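Local coordinates for cystathionine beta-lyase family protein, YNBB B.subtilis ortholog (Clostridium acetobutylicum, PDB 3HVY) that is probably a pyridoxal phosphate-dependent carbon-sulfur lyase of the methionine gamma-lyase family, and is thought to be involved in aluminium resistance, at residues L109-P115 with S144-V150; Y221-E226 with R330-I334. All blocks are in the same frame, centred on the assembly; numbering follows the deposited sequence.

Contact 1: residues L109-P115 with S144-V150; sequences LFGNLRP and SLREYGV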
loop_
_atom_site.group_PDB
_atom_site.type_symbol
_atom_site.label_atom_id
_atom_site.label_comp_id
_atom_site.label_asym_id
_atom_site.label_seq_id
_atom_site.Cartn_x
_atom_site.Cartn_y
_atom_site.Cartn_z
ATOM N N LEU D 109 14.945 16.660 -20.973
ATOM C CA LEU D 109 16.109 17.240 -21.598
ATOM C C LEU D 109 17.097 16.187 -22.097
ATOM O O LEU D 109 17.413 16.162 -23.287
ATOM C CB LEU D 109 16.792 18.231 -20.656
ATOM C CG LEU D 109 15.900 19.421 -20.216
ATOM C CD1 LEU D 109 16.548 20.187 -19.024
ATOM C CD2 LEU D 109 15.619 20.297 -21.435
ATOM N N PHE D 110 17.557 15.304 -21.206
ATOM C CA PHE D 110 18.499 14.264 -21.586
ATOM C C PHE D 110 17.984 13.473 -22.761
ATOM O O PHE D 110 18.686 13.260 -23.726
ATOM C CB PHE D 110 18.822 13.312 -20.440
ATOM C CG PHE D 110 19.976 13.740 -19.608
ATOM C CD1 PHE D 110 21.268 13.531 -20.044
ATOM C CD2 PHE D 110 19.777 14.349 -18.375
ATOM C CE1 PHE D 110 22.377 13.952 -19.282
ATOM C CE2 PHE D 110 20.893 14.791 -17.612
ATOM C CZ PHE D 110 22.181 14.572 -18.074
ATOM N N GLY D 111 16.735 13.070 -22.704
ATOM C CA GLY D 111 16.218 12.237 -23.766
ATOM C C GLY D 111 16.231 12.840 -25.151
ATOM O O GLY D 111 16.361 12.111 -26.160
ATOM N N ASN D 112 16.123 14.160 -25.208
ATOM C CA ASN D 112 15.980 14.880 -26.468
ATOM C C ASN D 112 17.208 15.637 -26.920
ATOM O O ASN D 112 17.143 16.488 -27.795
ATOM C CB ASN D 112 14.713 15.745 -26.382
ATOM C CG ASN D 112 13.434 14.904 -26.510
ATOM O OD1 ASN D 112 13.171 14.409 -27.581
ATOM N ND2 ASN D 112 12.658 14.693 -25.393
ATOM N N LEU D 113 18.351 15.281 -26.343
ATOM C CA LEU D 113 19.630 15.905 -26.651
ATOM C C LEU D 113 20.706 14.840 -26.819
ATOM O O LEU D 113 20.674 13.791 -26.182
ATOM C CB LEU D 113 20.063 16.875 -25.542
ATOM C CG LEU D 113 19.212 18.149 -25.538
ATOM C CD1 LEU D 113 19.281 18.857 -24.189
ATOM C CD2 LEU D 113 19.535 19.075 -26.722
ATOM N N ARG D 114 21.670 15.152 -27.676
ATOM C CA ARG D 114 22.790 14.279 -27.985
ATOM C C ARG D 114 24.087 15.089 -28.032
ATOM O O ARG D 114 24.080 16.331 -28.084
ATOM C CB ARG D 114 22.578 13.596 -29.347
ATOM C CG ARG D 114 21.314 12.702 -29.416
ATOM C CD ARG D 114 21.385 11.451 -28.556
ATOM N NE ARG D 114 20.263 10.563 -28.897
ATOM C CZ ARG D 114 19.073 10.559 -28.305
ATOM N NH1 ARG D 114 18.818 11.372 -27.312
ATOM N NH2 ARG D 114 18.119 9.719 -28.714
ATOM N N PRO D 115 25.207 14.392 -27.989
ATOM C CA PRO D 115 26.457 15.125 -28.046
ATOM C C PRO D 115 26.539 16.030 -29.280
ATOM O O PRO D 115 26.175 15.609 -30.391
ATOM C CB PRO D 115 27.506 13.996 -28.109
ATOM C CG PRO D 115 26.831 12.814 -27.509
ATOM C CD PRO D 115 25.411 12.931 -27.875
ATOM N N SER D 144 26.408 15.230 -16.180
ATOM C CA SER D 144 25.622 16.307 -16.743
ATOM C C SER D 144 25.598 16.246 -18.252
ATOM O O SER D 144 26.444 15.585 -18.885
ATOM C CB SER D 144 26.243 17.636 -16.334
ATOM O OG SER D 144 27.481 17.761 -17.005
ATOM N N LEU D 145 24.655 16.993 -18.823
ATOM C CA LEU D 145 24.575 17.204 -20.265
ATOM C C LEU D 145 25.924 17.604 -20.849
ATOM O O LEU D 145 26.362 17.073 -21.853
ATOM C CB LEU D 145 23.528 18.269 -20.576
ATOM C CG LEU D 145 22.059 17.818 -20.389
ATOM C CD1 LEU D 145 21.117 19.069 -20.329
ATOM C CD2 LEU D 145 21.687 16.819 -21.469
ATOM N N ARG D 146 26.577 18.563 -20.223
ATOM C CA ARG D 146 27.906 19.004 -20.663
ATOM C C ARG D 146 28.913 17.857 -20.710
ATOM O O ARG D 146 29.740 17.784 -21.637
ATOM C CB ARG D 146 28.405 20.081 -19.716
ATOM C CG ARG D 146 29.838 20.627 -19.987
ATOM C CD ARG D 146 30.324 21.550 -18.863
ATOM N NE ARG D 146 30.535 20.785 -17.607
ATOM C CZ ARG D 146 31.573 19.963 -17.365
ATOM N NH1 ARG D 146 32.521 19.773 -18.281
ATOM N NH2 ARG D 146 31.660 19.311 -16.204
ATOM N N GLU D 147 28.883 16.995 -19.696
ATOM C CA GLU D 147 29.772 15.835 -19.655
ATOM C C GLU D 147 29.433 14.861 -20.774
ATOM O O GLU D 147 30.266 14.029 -21.140
ATOM C CB GLU D 147 29.702 15.100 -18.301
ATOM C CG GLU D 147 30.220 15.861 -17.120
ATOM C CD GLU D 147 29.918 15.191 -15.789
ATOM O OE1 GLU D 147 30.143 13.970 -15.637
ATOM O OE2 GLU D 147 29.469 15.886 -14.870
ATOM N N TYR D 148 28.208 14.936 -21.300
ATOM C CA TYR D 148 27.852 14.139 -22.469
ATOM C C TYR D 148 27.943 14.912 -23.780
ATOM O O TYR D 148 27.360 14.500 -24.778
ATOM C CB TYR D 148 26.473 13.520 -22.340
ATOM C CG TYR D 148 26.499 12.344 -21.414
ATOM C CD1 TYR D 148 26.894 11.080 -21.873
ATOM C CD2 TYR D 148 26.166 12.485 -20.072
ATOM C CE1 TYR D 148 26.961 9.997 -21.023
ATOM C CE2 TYR D 148 26.231 11.398 -19.209
ATOM C CZ TYR D 148 26.627 10.162 -19.695
ATOM O OH TYR D 148 26.709 9.095 -18.858
ATOM N N GLY D 149 28.663 16.026 -23.775
ATOM C CA GLY D 149 28.931 16.748 -25.012
ATOM C C GLY D 149 27.858 17.712 -25.450
ATOM O O GLY D 149 27.922 18.243 -26.568
ATOM N N VAL D 150 26.885 17.949 -24.590
ATOM C CA VAL D 150 25.789 18.852 -24.939
ATOM C C VAL D 150 26.206 20.273 -24.552
ATOM O O VAL D 150 26.566 20.534 -23.414
ATOM C CB VAL D 150 24.489 18.429 -24.311
ATOM C CG1 VAL D 150 23.344 19.405 -24.684
ATOM C CG2 VAL D 150 24.182 17.001 -24.743
#
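At the edge of the large PLP-binding domain of a fold-type I enzyme, the C-terminal end of helix 101-111 and the turn after it pack against the loop that leads into edge strand 151-154. Leu145 is central: its CD2 lies over the face of the Phe110 ring, 3.8 Å from the centroid and 20° off the normal, a CH-pi contact, and is 4.2 Å from Leu113 CD1. Val150 extends the apolar patch, its CG1 4.1 Å from Leu113 CD1. Tyr148 CD2 approaches the edge of the Phe110 ring, 4.1 Å from Phe110 CE1. No hydrogen bond joins the segments, which meet by van der Waals packing of side chains on side chains and backbone; Gly149 and Asn116 form a backbone hydrogen bond just beyond. Within the loop, Ser144 OG accepts from Glu147 N at 3.1 Å, an ST motif, and Val150 N to Leu145 O (2.9 Å) with Gly149 N to Arg146 O (3.0 Å) make a Schellman motif, Gly149 supplying the positive phi. Between subunits, Arg114 and Glu147 pair reciprocally with Glu147 and Arg114 of the second subunit. The CA atoms of Gly149 and Pro115 are 4.2 Å apart, and Pro115 CG rests 3.3 Å from Tyr148 O.

Contact 2: residues Y221-E226 with R330-I334; sequences YGEFVE and RTDII
Two irregular loops meet between the large PLP-binding domain and the C-terminal domain of this fold-type I chain, their apolar centre built on Tyr221 and Val225. Tyr221 (chi1 m) receives Ile334 CD1 (m,m) over one ring face, 3.7 Å from the centroid and 8° off the normal, a CH-pi contact. Ile333 (p,t) sets CG1 3.6 Å from Tyr221 CD1 and CG2 4.1 Å from Val225 CG2 (chi1 t). Nearest CA pairs are Gly222-Asp332 at 4.2 Å and Val225-Thr331 at 5.5 Å. Tyr221 has positive phi (78°), and its O accepts a weak bond from Ile333 N at 3.3 Å. Val225 N to Gly222 O, 3.2 Å, closes a turn in which Phe224 has phi/psi 60°/12°. Val225 and Ile333 touch Asn245, whose ND2 donates to Glu223 O; Asn245 follows Lys244, which carries the PLP Schiff base, so the contact adjoins the cofactor site. Asp332 (p) forms an Asx turn, OD1 accepting from Ile334 N at 3.0 Å; its OD2 bonds Ser193 and Ser185, and Tyr221 OH bonds Ser388. At the polar edge a water donates to Val225 O (2.6 Å) and Arg330 O (2.8 Å), and Thr331 OG1 donates at 2.9 Å to Glu226 OE2, which also accepts from Ile196 N.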
loop_
_atom_site.group_PDB
_atom_site.type_symbol
_atom_site.label_atom_id
_atom_site.label_comp_id
_atom_site.label_asym_id
_atom_site.label_seq_id
_atom_site.Cartn_x
_atom_site.Cartn_y
_atom_site.Cartn_z
ATOM N N TYR D 221 4.145 24.240 -11.159
ATOM C CA TYR D 221 3.319 25.196 -10.424
ATOM C C TYR D 221 2.264 25.873 -11.261
ATOM O O TYR D 221 1.458 26.662 -10.754
ATOM C CB TYR D 221 4.138 26.286 -9.796
ATOM C CG TYR D 221 5.051 25.844 -8.659
ATOM C CD1 TYR D 221 4.511 25.406 -7.481
ATOM C CD2 TYR D 221 6.433 25.940 -8.744
ATOM C CE1 TYR D 221 5.282 25.078 -6.411
ATOM C CE2 TYR D 221 7.242 25.580 -7.632
ATOM C CZ TYR D 221 6.632 25.170 -6.482
ATOM O OH TYR D 221 7.339 24.801 -5.357
ATOM N N GLY D 222 2.241 25.585 -12.542
ATOM C CA GLY D 222 1.305 26.299 -13.401
ATOM C C GLY D 222 0.061 25.512 -13.796
ATOM O O GLY D 222 -0.847 26.061 -14.410
ATOM N N GLU D 223 -0.002 24.234 -13.487
ATOM C CA GLU D 223 -1.083 23.411 -14.016
ATOM C C GLU D 223 -2.372 23.888 -13.479
ATOM O O GLU D 223 -2.468 24.117 -12.300
ATOM C CB GLU D 223 -0.903 21.935 -13.637
ATOM C CG GLU D 223 0.452 21.304 -14.106
ATOM C CD GLU D 223 1.614 21.481 -13.129
ATOM O OE1 GLU D 223 1.467 22.166 -12.090
ATOM O OE2 GLU D 223 2.702 20.908 -13.416
ATOM N N PHE D 224 -3.363 24.028 -14.355
ATOM C CA PHE D 224 -4.722 24.515 -14.032
ATOM C C PHE D 224 -4.868 25.914 -13.438
ATOM O O PHE D 224 -5.985 26.276 -13.003
ATOM C CB PHE D 224 -5.417 23.526 -13.113
ATOM C CG PHE D 224 -5.485 22.138 -13.673
ATOM C CD1 PHE D 224 -5.958 21.917 -14.947
ATOM C CD2 PHE D 224 -5.041 21.048 -12.932
ATOM C CE1 PHE D 224 -6.020 20.632 -15.481
ATOM C CE2 PHE D 224 -5.056 19.756 -13.486
ATOM C CZ PHE D 224 -5.567 19.559 -14.741
ATOM N N VAL D 225 -3.805 26.720 -13.463
ATOM C CA VAL D 225 -3.915 28.082 -13.022
ATOM C C VAL D 225 -4.596 28.966 -14.102
ATOM O O VAL D 225 -5.287 29.936 -13.783
ATOM C CB VAL D 225 -2.570 28.653 -12.569
ATOM C CG1 VAL D 225 -2.751 30.184 -12.204
ATOM C CG2 VAL D 225 -2.027 27.815 -11.381
ATOM N N GLU D 226 -4.392 28.629 -15.364
ATOM C CA GLU D 226 -5.079 29.276 -16.464
ATOM C C GLU D 226 -5.932 28.215 -17.159
ATOM O O GLU D 226 -5.839 27.013 -16.865
ATOM C CB GLU D 226 -4.084 29.899 -17.458
ATOM C CG GLU D 226 -3.199 31.016 -16.867
ATOM C CD GLU D 226 -2.479 31.844 -17.923
ATOM O OE1 GLU D 226 -3.137 32.249 -18.876
ATOM O OE2 GLU D 226 -1.269 32.146 -17.780
ATOM N N ARG D 330 -2.830 35.452 -12.428
ATOM C CA ARG D 330 -1.800 34.478 -12.182
ATOM C C ARG D 330 -1.607 33.405 -13.246
ATOM O O ARG D 330 -2.512 33.070 -14.030
ATOM C CB ARG D 330 -2.088 33.811 -10.829
ATOM C CG ARG D 330 -2.316 34.787 -9.665
ATOM C CD ARG D 330 -1.228 35.765 -9.585
ATOM N NE ARG D 330 -1.382 36.868 -8.607
ATOM C CZ ARG D 330 -0.908 36.816 -7.364
ATOM N NH1 ARG D 330 -0.356 35.718 -6.909
ATOM N NH2 ARG D 330 -1.002 37.859 -6.563
ATOM N N THR D 331 -0.380 32.904 -13.264
ATOM C CA THR D 331 -0.038 31.784 -14.090
ATOM C C THR D 331 0.486 30.615 -13.296
ATOM O O THR D 331 0.530 29.471 -13.823
ATOM C CB THR D 331 0.975 32.198 -15.176
ATOM O OG1 THR D 331 0.942 31.227 -16.210
ATOM C CG2 THR D 331 2.398 32.312 -14.636
ATOM N N ASP D 332 0.943 30.882 -12.052
ATOM C CA ASP D 332 1.333 29.841 -11.127
ATOM C C ASP D 332 0.799 30.157 -9.716
ATOM O O ASP D 332 0.079 31.127 -9.536
ATOM C CB ASP D 332 2.835 29.594 -11.164
ATOM C CG ASP D 332 3.619 30.749 -10.640
ATOM O OD1 ASP D 332 3.047 31.493 -9.836
ATOM O OD2 ASP D 332 4.799 30.912 -11.001
ATOM N N ILE D 333 1.109 29.301 -8.757
ATOM C CA ILE D 333 0.600 29.429 -7.378
ATOM C C ILE D 333 1.539 30.173 -6.414
ATOM O O ILE D 333 1.274 30.253 -5.217
ATOM C CB ILE D 333 0.228 28.056 -6.739
ATOM C CG1 ILE D 333 1.423 27.116 -6.663
ATOM C CG2 ILE D 333 -0.945 27.358 -7.492
ATOM C CD1 ILE D 333 1.229 25.922 -5.711
ATOM N N ILE D 334 2.597 30.752 -6.934
ATOM C CA ILE D 334 3.606 31.361 -6.083
ATOM C C ILE D 334 3.312 32.835 -5.778
ATOM O O ILE D 334 2.842 33.557 -6.654
ATOM C CB ILE D 334 4.984 31.336 -6.744
ATOM C CG1 ILE D 334 5.354 29.919 -7.212
ATOM C CG2 ILE D 334 6.060 31.922 -5.791
ATOM C CD1 ILE D 334 5.244 28.904 -6.139
HETATM O O HOH W 1 -5.226 32.518 -14.092
#

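Contact 1 closes before contact 2 opens, so the two lie in series along the chain. Their centres are about 29 Å apart and their nearest atoms about 15 Å, without touching. Both connect to the seven-stranded mixed sheet: contact 1 flanks edge strand 151-154, whereas 221-226 follows the interior strand 214-218. Contact 2 alone reaches the five-stranded antiparallel sheet, since 330-334 leads into strand 334-338. Contact 1 is about 24 Å from the chain centre, contact 2 about 7 Å. Contact 2 thus sits at an interdomain junction, touching no other chain and adjoining the residue after PLP-bearing Lys244, while contact 1 lies at the outer strand of the same sheet, where another subunit packs.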